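Local coordinates for oligopeptide ABC transporter, periplasmic oligopeptide-binding protein, putative (Thermotoga maritima MSB8, PDB 5IPW) that probably binds oligopeptides in the periplasm and hands them to an ABC transporter for uptake into the cell, at residues T62-K68 with Y276-V282; H428-L432 with K462-W467; K89-K93 with G393-F397. One frame throughout, in Å; residues are numbered along the deposited sequence.

Contact 1: T62-K68 with Y276-V282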
loop_
_atom_site.group_PDB
_atom_site.type_symbol
_atom_site.label_atom_id
_atom_site.label_comp_id
_atom_site.label_asym_id
_atom_site.label_seq_id
_atom_site.Cartn_x
_atom_site.Cartn_y
_atom_site.Cartn_z
ATOM N N THR A 62 25.467 11.536 6.312
ATOM C CA THR A 62 24.794 10.573 7.165
ATOM C C THR A 62 23.386 11.078 7.396
ATOM O O THR A 62 23.178 12.172 7.912
ATOM C CB THR A 62 25.514 10.359 8.516
ATOM O OG1 THR A 62 26.820 9.810 8.290
ATOM C CG2 THR A 62 24.744 9.390 9.402
ATOM N N TRP A 63 22.432 10.248 7.008
ATOM C CA TRP A 63 21.026 10.555 7.072
ATOM C C TRP A 63 20.523 10.129 8.450
ATOM O O TRP A 63 20.432 8.930 8.750
ATOM C CB TRP A 63 20.324 9.811 5.920
ATOM C CG TRP A 63 18.833 9.788 5.890
ATOM C CD1 TRP A 63 17.955 10.468 6.692
ATOM C CD2 TRP A 63 18.038 9.054 4.962
ATOM N NE1 TRP A 63 16.651 10.176 6.329
ATOM C CE2 TRP A 63 16.682 9.316 5.264
ATOM C CE3 TRP A 63 18.342 8.200 3.895
ATOM C CZ2 TRP A 63 15.640 8.746 4.541
ATOM C CZ3 TRP A 63 17.312 7.634 3.187
ATOM C CH2 TRP A 63 15.972 7.908 3.508
ATOM N N ARG A 64 20.198 11.125 9.274
ATOM C CA ARG A 64 19.749 10.900 10.640
ATOM C C ARG A 64 18.258 10.660 10.709
ATOM O O ARG A 64 17.467 11.498 10.275
ATOM C CB ARG A 64 20.097 12.100 11.522
ATOM C CG ARG A 64 21.592 12.398 11.585
ATOM C CD ARG A 64 21.864 13.728 12.260
ATOM N NE ARG A 64 21.307 14.831 11.482
ATOM C CZ ARG A 64 21.102 16.063 11.935
ATOM N NH1 ARG A 64 21.414 16.399 13.187
ATOM N NH2 ARG A 64 20.580 16.975 11.124
ATOM N N ARG A 65 17.887 9.505 11.258
ATOM C CA ARG A 65 16.498 9.200 11.563
ATOM C C ARG A 65 16.385 8.702 13.001
ATOM O O ARG A 65 17.385 8.592 13.722
ATOM C CB ARG A 65 15.973 8.111 10.630
ATOM C CG ARG A 65 16.134 8.367 9.144
ATOM C CD ARG A 65 15.520 7.217 8.343
ATOM N NE ARG A 65 14.262 7.593 7.699
ATOM C CZ ARG A 65 13.103 6.941 7.792
ATOM N NH1 ARG A 65 12.984 5.835 8.508
ATOM N NH2 ARG A 65 12.039 7.401 7.139
ATOM N N VAL A 66 15.164 8.381 13.405
ATOM C CA VAL A 66 14.916 7.765 14.701
ATOM C C VAL A 66 13.960 6.583 14.550
ATOM O O VAL A 66 13.032 6.631 13.741
ATOM C CB VAL A 66 14.332 8.782 15.721
ATOM C CG1 VAL A 66 15.319 9.904 15.979
ATOM C CG2 VAL A 66 13.009 9.358 15.247
ATOM N N TRP A 67 14.185 5.533 15.337
ATOM C CA TRP A 67 13.257 4.389 15.379
ATOM C C TRP A 67 13.039 3.829 16.796
ATOM O O TRP A 67 13.737 4.194 17.750
ATOM C CB TRP A 67 13.727 3.286 14.424
ATOM C CG TRP A 67 14.850 2.413 14.926
ATOM C CD1 TRP A 67 15.869 2.765 15.767
ATOM C CD2 TRP A 67 15.078 1.044 14.576
ATOM N NE1 TRP A 67 16.707 1.696 15.972
ATOM C CE2 TRP A 67 16.244 0.627 15.251
ATOM C CE3 TRP A 67 14.406 0.129 13.756
ATOM C CZ2 TRP A 67 16.752 -0.668 15.136
ATOM C CZ3 TRP A 67 14.909 -1.160 13.642
ATOM C CH2 TRP A 67 16.072 -1.546 14.332
ATOM N N LYS A 68 12.070 2.926 16.900
ATOM C CA LYS A 68 11.693 2.292 18.168
ATOM C C LYS A 68 12.352 0.915 18.384
ATOM O O LYS A 68 11.765 0.031 19.012
ATOM C CB LYS A 68 10.170 2.165 18.227
ATOM C CG LYS A 68 9.466 3.509 18.306
ATOM C CD LYS A 68 7.959 3.363 18.213
ATOM C CE LYS A 68 7.275 4.697 18.449
ATOM N NZ LYS A 68 5.822 4.615 18.160
ATOM N N TYR A 276 25.725 6.830 4.625
ATOM C CA TYR A 276 25.225 6.147 5.809
ATOM C C TYR A 276 23.856 6.663 6.195
ATOM O O TYR A 276 23.561 7.845 6.009
ATOM C CB TYR A 276 26.156 6.388 6.993
ATOM C CG TYR A 276 27.541 5.844 6.811
ATOM C CD1 TYR A 276 27.844 4.540 7.167
ATOM C CD2 TYR A 276 28.546 6.636 6.312
ATOM C CE1 TYR A 276 29.121 4.036 7.011
ATOM C CE2 TYR A 276 29.827 6.151 6.151
ATOM C CZ TYR A 276 30.109 4.846 6.497
ATOM O OH TYR A 276 31.386 4.358 6.321
ATOM N N VAL A 277 23.026 5.780 6.734
ATOM C CA VAL A 277 21.781 6.203 7.348
ATOM C C VAL A 277 21.745 5.612 8.747
ATOM O O VAL A 277 21.903 4.403 8.923
ATOM C CB VAL A 277 20.521 5.869 6.501
ATOM C CG1 VAL A 277 20.761 4.709 5.561
ATOM C CG2 VAL A 277 19.299 5.614 7.377
ATOM N N ARG A 278 21.583 6.487 9.740
ATOM C CA ARG A 278 21.623 6.073 11.136
ATOM C C ARG A 278 20.306 6.343 11.847
ATOM O O ARG A 278 19.756 7.442 11.785
ATOM C CB ARG A 278 22.825 6.706 11.861
ATOM C CG ARG A 278 22.572 7.892 12.782
ATOM C CD ARG A 278 23.893 8.591 13.081
ATOM N NE ARG A 278 24.089 8.941 14.485
ATOM C CZ ARG A 278 23.657 10.053 15.086
ATOM N NH1 ARG A 278 22.950 10.966 14.440
ATOM N NH2 ARG A 278 23.929 10.249 16.367
ATOM N N HIS A 279 19.790 5.303 12.489
ATOM C CA HIS A 279 18.605 5.414 13.328
ATOM C C HIS A 279 19.032 5.432 14.790
ATOM O O HIS A 279 19.809 4.571 15.225
ATOM C CB HIS A 279 17.667 4.237 13.095
ATOM C CG HIS A 279 17.045 4.223 11.735
ATOM N ND1 HIS A 279 17.766 3.963 10.591
ATOM C CD2 HIS A 279 15.768 4.424 11.339
ATOM C CE1 HIS A 279 16.963 4.017 9.546
ATOM N NE2 HIS A 279 15.744 4.286 9.973
ATOM N N GLU A 280 18.545 6.427 15.529
ATOM C CA GLU A 280 18.676 6.442 16.978
ATOM C C GLU A 280 17.482 5.743 17.619
ATOM O O GLU A 280 16.330 6.019 17.266
ATOM C CB GLU A 280 18.773 7.871 17.496
ATOM C CG GLU A 280 19.169 7.944 18.966
ATOM C CD GLU A 280 19.500 9.346 19.439
ATOM O OE1 GLU A 280 19.789 10.237 18.607
ATOM O OE2 GLU A 280 19.478 9.547 20.666
ATOM N N TYR A 281 17.753 4.830 18.553
ATOM C CA TYR A 281 16.676 4.246 19.345
ATOM C C TYR A 281 16.031 5.353 20.191
ATOM O O TYR A 281 16.718 6.166 20.805
ATOM C CB TYR A 281 17.151 3.096 20.256
ATOM C CG TYR A 281 16.037 2.610 21.175
ATOM C CD1 TYR A 281 15.136 1.637 20.755
ATOM C CD2 TYR A 281 15.855 3.170 22.443
ATOM C CE1 TYR A 281 14.099 1.212 21.575
ATOM C CE2 TYR A 281 14.822 2.756 23.272
ATOM C CZ TYR A 281 13.946 1.779 22.836
ATOM O OH TYR A 281 12.918 1.370 23.662
ATOM N N VAL A 282 14.708 5.383 20.200
ATOM C CA VAL A 282 13.974 6.336 21.001
ATOM C C VAL A 282 12.865 5.619 21.761
ATOM O O VAL A 282 12.350 4.591 21.316
ATOM C CB VAL A 282 13.381 7.484 20.154
ATOM C CG1 VAL A 282 14.492 8.335 19.560
ATOM C CG2 VAL A 282 12.456 6.953 19.066
#

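Contact 2: H428-L432 with K462-W467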
loop_
_atom_site.group_PDB
_atom_site.type_symbol
_atom_site.label_atom_id
_atom_site.label_comp_id
_atom_site.label_asym_id
_atom_site.label_seq_id
_atom_site.Cartn_x
_atom_site.Cartn_y
_atom_site.Cartn_z
ATOM N N HIS A 428 -44.073 18.596 10.840
ATOM C CA HIS A 428 -42.978 18.845 9.890
ATOM C C HIS A 428 -41.593 18.750 10.556
ATOM O O HIS A 428 -40.710 19.579 10.310
ATOM C CB HIS A 428 -43.171 20.205 9.204
ATOM C CG HIS A 428 -42.387 20.363 7.936
ATOM N ND1 HIS A 428 -41.070 20.769 7.919
ATOM C CD2 HIS A 428 -42.739 20.176 6.640
ATOM C CE1 HIS A 428 -40.643 20.821 6.669
ATOM N NE2 HIS A 428 -41.637 20.467 5.875
ATOM N N GLU A 429 -41.419 17.727 11.394
ATOM C CA GLU A 429 -40.188 17.533 12.163
ATOM C C GLU A 429 -39.333 16.430 11.538
ATOM O O GLU A 429 -38.143 16.624 11.276
ATOM C CB GLU A 429 -40.515 17.197 13.621
ATOM C CG GLU A 429 -39.283 17.030 14.500
ATOM C CD GLU A 429 -39.607 17.007 15.980
ATOM O OE1 GLU A 429 -40.725 16.585 16.350
ATOM O OE2 GLU A 429 -38.734 17.409 16.778
ATOM N N TYR A 430 -39.949 15.272 11.325
ATOM C CA TYR A 430 -39.354 14.194 10.541
ATOM C C TYR A 430 -40.399 13.716 9.557
ATOM O O TYR A 430 -41.576 14.029 9.703
ATOM C CB TYR A 430 -38.916 13.038 11.440
ATOM C CG TYR A 430 -37.857 13.409 12.456
ATOM C CD1 TYR A 430 -36.558 13.724 12.058
ATOM C CD2 TYR A 430 -38.147 13.433 13.819
ATOM C CE1 TYR A 430 -35.583 14.061 12.987
ATOM C CE2 TYR A 430 -37.177 13.766 14.756
ATOM C CZ TYR A 430 -35.899 14.079 14.335
ATOM O OH TYR A 430 -34.942 14.407 15.267
ATOM N N ARG A 431 -39.980 12.958 8.555
ATOM C CA ARG A 431 -40.941 12.381 7.619
ATOM C C ARG A 431 -41.281 10.938 8.008
ATOM O O ARG A 431 -40.913 10.492 9.103
ATOM C CB ARG A 431 -40.497 12.554 6.156
ATOM C CG ARG A 431 -39.100 12.110 5.786
ATOM C CD ARG A 431 -38.837 12.475 4.329
ATOM N NE ARG A 431 -38.486 13.889 4.146
ATOM C CZ ARG A 431 -38.758 14.623 3.061
ATOM N NH1 ARG A 431 -39.419 14.113 2.021
ATOM N NH2 ARG A 431 -38.371 15.892 3.016
ATOM N N LEU A 432 -42.019 10.233 7.148
ATOM C CA LEU A 432 -42.629 8.959 7.518
ATOM C C LEU A 432 -42.481 7.899 6.433
ATOM O O LEU A 432 -42.439 8.213 5.242
ATOM C CB LEU A 432 -44.123 9.156 7.803
ATOM C CG LEU A 432 -44.552 10.219 8.822
ATOM C CD1 LEU A 432 -46.057 10.416 8.743
ATOM C CD2 LEU A 432 -44.135 9.869 10.245
ATOM N N LYS A 462 -31.493 15.670 10.067
ATOM C CA LYS A 462 -32.723 16.226 10.640
ATOM C C LYS A 462 -33.333 17.289 9.722
ATOM O O LYS A 462 -34.551 17.363 9.571
ATOM C CB LYS A 462 -32.435 16.833 12.014
ATOM C CG LYS A 462 -33.664 17.298 12.786
ATOM C CD LYS A 462 -33.286 18.039 14.063
ATOM C CE LYS A 462 -32.267 17.275 14.897
ATOM N NZ LYS A 462 -32.123 17.843 16.264
ATOM N N GLN A 463 -32.479 18.097 9.100
ATOM C CA GLN A 463 -32.923 19.119 8.148
ATOM C C GLN A 463 -33.613 18.547 6.905
ATOM O O GLN A 463 -34.281 19.284 6.183
ATOM C CB GLN A 463 -31.746 20.018 7.729
ATOM C CG GLN A 463 -31.652 21.340 8.480
ATOM C CD GLN A 463 -31.711 21.187 9.991
ATOM O OE1 GLN A 463 -30.786 20.665 10.612
ATOM N NE2 GLN A 463 -32.798 21.659 10.594
ATOM N N ILE A 464 -33.444 17.253 6.643
ATOM C CA ILE A 464 -34.221 16.589 5.589
ATOM C C ILE A 464 -35.281 15.636 6.156
ATOM O O ILE A 464 -35.909 14.870 5.416
ATOM C CB ILE A 464 -33.326 15.877 4.543
ATOM C CG1 ILE A 464 -32.527 14.724 5.166
ATOM C CG2 ILE A 464 -32.382 16.883 3.899
ATOM C CD1 ILE A 464 -31.771 13.881 4.158
ATOM N N GLY A 465 -35.488 15.713 7.468
ATOM C CA GLY A 465 -36.504 14.915 8.152
ATOM C C GLY A 465 -36.133 13.464 8.409
ATOM O O GLY A 465 -36.998 12.655 8.737
ATOM N N VAL A 466 -34.851 13.132 8.269
ATOM C CA VAL A 466 -34.387 11.779 8.509
ATOM C C VAL A 466 -33.857 11.682 9.933
ATOM O O VAL A 466 -32.879 12.338 10.287
ATOM C CB VAL A 466 -33.306 11.363 7.502
ATOM C CG1 VAL A 466 -32.659 10.052 7.925
ATOM C CG2 VAL A 466 -33.896 11.240 6.098
ATOM N N TRP A 467 -34.517 10.854 10.738
ATOM C CA TRP A 467 -34.199 10.709 12.156
ATOM C C TRP A 467 -33.135 9.631 12.347
ATOM O O TRP A 467 -33.329 8.487 11.941
ATOM C CB TRP A 467 -35.461 10.315 12.929
ATOM C CG TRP A 467 -35.349 10.378 14.429
ATOM C CD1 TRP A 467 -34.219 10.589 15.175
ATOM C CD2 TRP A 467 -36.414 10.193 15.367
ATOM N NE1 TRP A 467 -34.523 10.564 16.513
ATOM C CE2 TRP A 467 -35.862 10.321 16.659
ATOM C CE3 TRP A 467 -37.786 9.941 15.238
ATOM C CZ2 TRP A 467 -36.635 10.202 17.818
ATOM C CZ3 TRP A 467 -38.552 9.823 16.390
ATOM C CH2 TRP A 467 -37.975 9.953 17.663
#

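Contact 3: K89-K93 with G393-F397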
loop_
_atom_site.group_PDB
_atom_site.type_symbol
_atom_site.label_atom_id
_atom_site.label_comp_id
_atom_site.label_asym_id
_atom_site.label_seq_id
_atom_site.Cartn_x
_atom_site.Cartn_y
_atom_site.Cartn_z
ATOM N N LYS A 89 5.597 5.974 -9.077
ATOM C CA LYS A 89 5.257 6.783 -7.904
ATOM C C LYS A 89 3.770 6.673 -7.503
ATOM O O LYS A 89 3.462 6.632 -6.311
ATOM C CB LYS A 89 5.640 8.244 -8.152
ATOM C CG LYS A 89 5.305 9.189 -7.016
ATOM C CD LYS A 89 5.430 10.635 -7.452
ATOM C CE LYS A 89 4.846 11.559 -6.402
ATOM N NZ LYS A 89 5.040 12.989 -6.756
ATOM N N GLU A 90 2.862 6.630 -8.485
ATOM C CA GLU A 90 1.412 6.630 -8.195
ATOM C C GLU A 90 0.879 5.257 -7.729
ATOM O O GLU A 90 0.057 5.184 -6.805
ATOM C CB GLU A 90 0.601 7.188 -9.389
ATOM C CG GLU A 90 0.245 6.203 -10.504
ATOM C CD GLU A 90 -0.582 6.836 -11.618
ATOM O OE1 GLU A 90 -0.636 6.262 -12.729
ATOM O OE2 GLU A 90 -1.184 7.905 -11.388
ATOM N N GLY A 91 1.345 4.188 -8.376
ATOM C CA GLY A 91 1.082 2.817 -7.932
ATOM C C GLY A 91 0.249 1.951 -8.861
ATOM O O GLY A 91 -0.386 1.004 -8.402
ATOM N N GLY A 92 0.256 2.249 -10.158
ATOM C CA GLY A 92 -0.563 1.501 -11.114
ATOM C C GLY A 92 0.187 0.656 -12.116
ATOM O O GLY A 92 -0.372 -0.271 -12.700
ATOM N N LYS A 93 1.462 0.968 -12.304
ATOM C CA LYS A 93 2.237 0.431 -13.411
ATOM C C LYS A 93 3.582 -0.054 -12.895
ATOM O O LYS A 93 4.081 0.442 -11.878
ATOM C CB LYS A 93 2.433 1.516 -14.477
ATOM C CG LYS A 93 2.824 2.871 -13.903
ATOM C CD LYS A 93 2.811 3.980 -14.941
ATOM C CE LYS A 93 4.010 3.916 -15.877
ATOM N NZ LYS A 93 4.344 5.258 -16.437
ATOM N N GLY A 393 -4.320 10.957 -7.146
ATOM C CA GLY A 393 -2.950 10.470 -7.284
ATOM C C GLY A 393 -2.858 8.957 -7.250
ATOM O O GLY A 393 -1.914 8.400 -6.684
ATOM N N SER A 394 -3.830 8.291 -7.870
ATOM C CA SER A 394 -3.883 6.837 -7.875
ATOM C C SER A 394 -4.316 6.352 -9.247
ATOM O O SER A 394 -5.147 6.988 -9.886
ATOM C CB SER A 394 -4.845 6.335 -6.799
ATOM O OG SER A 394 -6.197 6.526 -7.173
ATOM N N PRO A 395 -3.776 5.209 -9.692
ATOM C CA PRO A 395 -3.893 4.805 -11.093
ATOM C C PRO A 395 -5.292 4.917 -11.666
ATOM O O PRO A 395 -5.467 5.471 -12.749
ATOM C CB PRO A 395 -3.451 3.337 -11.083
ATOM C CG PRO A 395 -3.436 2.918 -9.650
ATOM C CD PRO A 395 -3.141 4.159 -8.878
ATOM N N TYR A 396 -6.276 4.412 -10.930
ATOM C CA TYR A 396 -7.642 4.294 -11.433
ATOM C C TYR A 396 -8.561 5.398 -10.908
ATOM O O TYR A 396 -9.784 5.293 -11.040
ATOM C CB TYR A 396 -8.199 2.921 -11.063
ATOM C CG TYR A 396 -7.161 1.832 -11.165
ATOM C CD1 TYR A 396 -6.600 1.500 -12.393
ATOM C CD2 TYR A 396 -6.718 1.152 -10.033
ATOM C CE1 TYR A 396 -5.636 0.510 -12.495
ATOM C CE2 TYR A 396 -5.755 0.161 -10.124
ATOM C CZ TYR A 396 -5.218 -0.156 -11.356
ATOM O OH TYR A 396 -4.266 -1.139 -11.453
ATOM N N PHE A 397 -7.966 6.453 -10.343
ATOM C CA PHE A 397 -8.697 7.600 -9.794
ATOM C C PHE A 397 -9.909 7.997 -10.621
ATOM O O PHE A 397 -9.834 8.068 -11.851
ATOM C CB PHE A 397 -7.771 8.811 -9.695
ATOM C CG PHE A 397 -8.457 10.063 -9.232
ATOM C CD1 PHE A 397 -8.639 10.299 -7.885
ATOM C CD2 PHE A 397 -8.918 11.005 -10.140
ATOM C CE1 PHE A 397 -9.262 11.448 -7.435
ATOM C CE2 PHE A 397 -9.544 12.157 -9.701
ATOM C CZ PHE A 397 -9.713 12.379 -8.348
#

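Contact 1: T62-K68 with Y276-V282
Two parallel strands at one side of a mixed four-stranded sheet meet here, and His279 of strand 276-281 is wedged between Arg65 and Trp67 of strand 62-67. Arg65 CB lies over one face of the imidazole, 4.0 Å from the ring centroid. The arginine chain then turns at chi3 (107°), which brings its guanidinium edge to the ring: NH1 gives a weak, nearly straight hydrogen bond to His279 NE2 (3.5 Å). Toward Trp67 the imidazole presents an edge to the five-membered ring, planes 62° apart, while His279 CB sits over that indole face, 3.9 Å from the centroid of the five-membered ring. Upstream on this face, Trp63 CB packs against Val277 CB at 4.0 Å. Helix 73-80 covers the group, Ile76 and Leu79 touching His279, and Met299 O accepts from Trp63 NE1.

The pairing is the regular parallel one: Trp63, Arg65 and Trp67 each use both backbone N and O, bonding to residues on either side of Val277, His279 and Tyr281, as in Arg65 N to Arg278 O (2.8 Å) and Glu280 N to Arg65 O (3.0 Å).

On the face carrying Thr62, Arg64 and Val66, the Arg278 guanidinium turns its edge to Arg64 CG, NH1 to CG 3.5 Å, with the two guanidinium planes only 13° apart. The Asp298 carboxylate, in a salt bridge with Arg64, probably eases the nearness of like charges; Phe252 is the cation-pi partner of Arg278. Farther along, Val66 CB meets Val282 CG1 at 3.9 Å, the two side chains crossing at about a right angle.

Contact 2: H428-L432 with K462-W467
An offset aromatic stack joined to two hydrogen bonds fastens Tyr430 and Arg431, in the loop before strand 440-445, to residues 462-467, where helix 448-462 gives way to strand 467-472. That helix is the connection of a beta-alpha-beta crossover between the parallel neighbours 440-445 and 467-472. It ends in a Schellman motif with Gly465, at positive phi (78°), as the C-prime residue: Gly465 N bonds to Lys462 O at 2.8 Å, closing a type I turn, and Val466 N reaches back to the carbonyl just before Lys462.

The Tyr430 ring lies almost flat on Trp467, planes 6° apart and centroids of the phenol and the five-membered ring 4.3 Å apart. Trp467 CB stands over the middle of the phenol, 3.7 Å from its centroid, and Trp467 CG and CD2 lie over CZ and CE2 of Tyr430. With its CG anti to the backbone N (chi1 -169°), Trp467 swings the indole across the phenol, CD1 toward the hydroxyl and CE3 over CD2 of Tyr430. Lys462 runs its aliphatic chain past the hydroxyl end, CG 3.8 Å from Tyr430 CE1, before its NZ pairs with Glu459. Gly465 O comes in at the edge of the phenol, near its plane.

Arg431 grips the turn with backbone and side chain together. Its guanidinium also forms a salt bridge with Asp418 and a cation-pi contact with Trp424, and Ile464 packs on helix 410-420, so the turn is tied to that helix as well. Arg431 NE donates to Ile464 O at 3.0 Å, the carbonyl oxygen tilted out of the guanidinium plane, while Arg431 N meets a lone pair of Gly465 O in the carbonyl plane, also at 3.0 Å.

Contact 3: K89-K93 with G393-F397
Glu90 leans across to Gly393, Ser394 and Pro395, meeting them through its chain and carboxylate without a hydrogen bond. Its CB faces Gly393 O at 3.9 Å. CG, placed between the backbone N and the carbonyl carbon (chi1 85°), passes Pro395 CD at 4.3 Å, and from there the extended chain (chi2 179°) carries the carboxylate alongside the proline backbone. CD of Glu90 is 3.9 Å from Pro395 CA. At the tip the two oxygens divide: OE1 is nearest Pro395 CA, whereas OE2 lies 4.1 Å from Ser394 C. Lys572 makes a long, weak ion pair with OE1 and a hydrogen bond with Pro395 O, so one lysine spans both sides of the contact.

The glycines after Glu90 take the other part of the proline. Gly92, with no side chain in the way, lays its CA against the pyrrolidine, 3.4 Å from Pro395 CB. Gly91 O lies 3.8 Å from Pro395 CG and is hydrogen-bonded to Gln499. Tyr396 turns a ring face to the proline, with Pro395 CB 3.7 Å above the phenol plane and over its centre. Pro395 CB thus touches the glycine backbone and, at roughly a right angle to it, the face of Tyr396. The proline and tyrosine form the corner of a type I beta turn, closed by Phe397 N to Ser394 O at 2.9 Å.

In the fold, residues 89-93 form the connection between antiparallel strands 85-87 and 94-105 at one side of a five-stranded sheet. This connection rests on the loop between helices 371-379 and 399-403, and the Tyr396 ring packs beyond it on Ile571 and Met575 of helix 568-584.

From the N terminus, the chain enters contact 1 at strand 62-67 and contact 3 soon after, at 89-93. Strand 276-281 then closes contact 1 while contact 3 is still open; 393-397 closes that one, so these two long loops cross. Contact 2 follows in series, a short closure within 428-467. Contact 1 adds an early strand, in parallel, to the edge of a sheet made otherwise of later strands. Contact 3 joins the antiparallel sheet of 85-171 to the loop before helix 399-403, and contact 2 fixes the end of crossover helix 448-462 beside the outermost strand, 467-472, of another mixed sheet. Contact 3 lies about 30 Å from contact 1 and about 41 Å from contact 2, centre to centre.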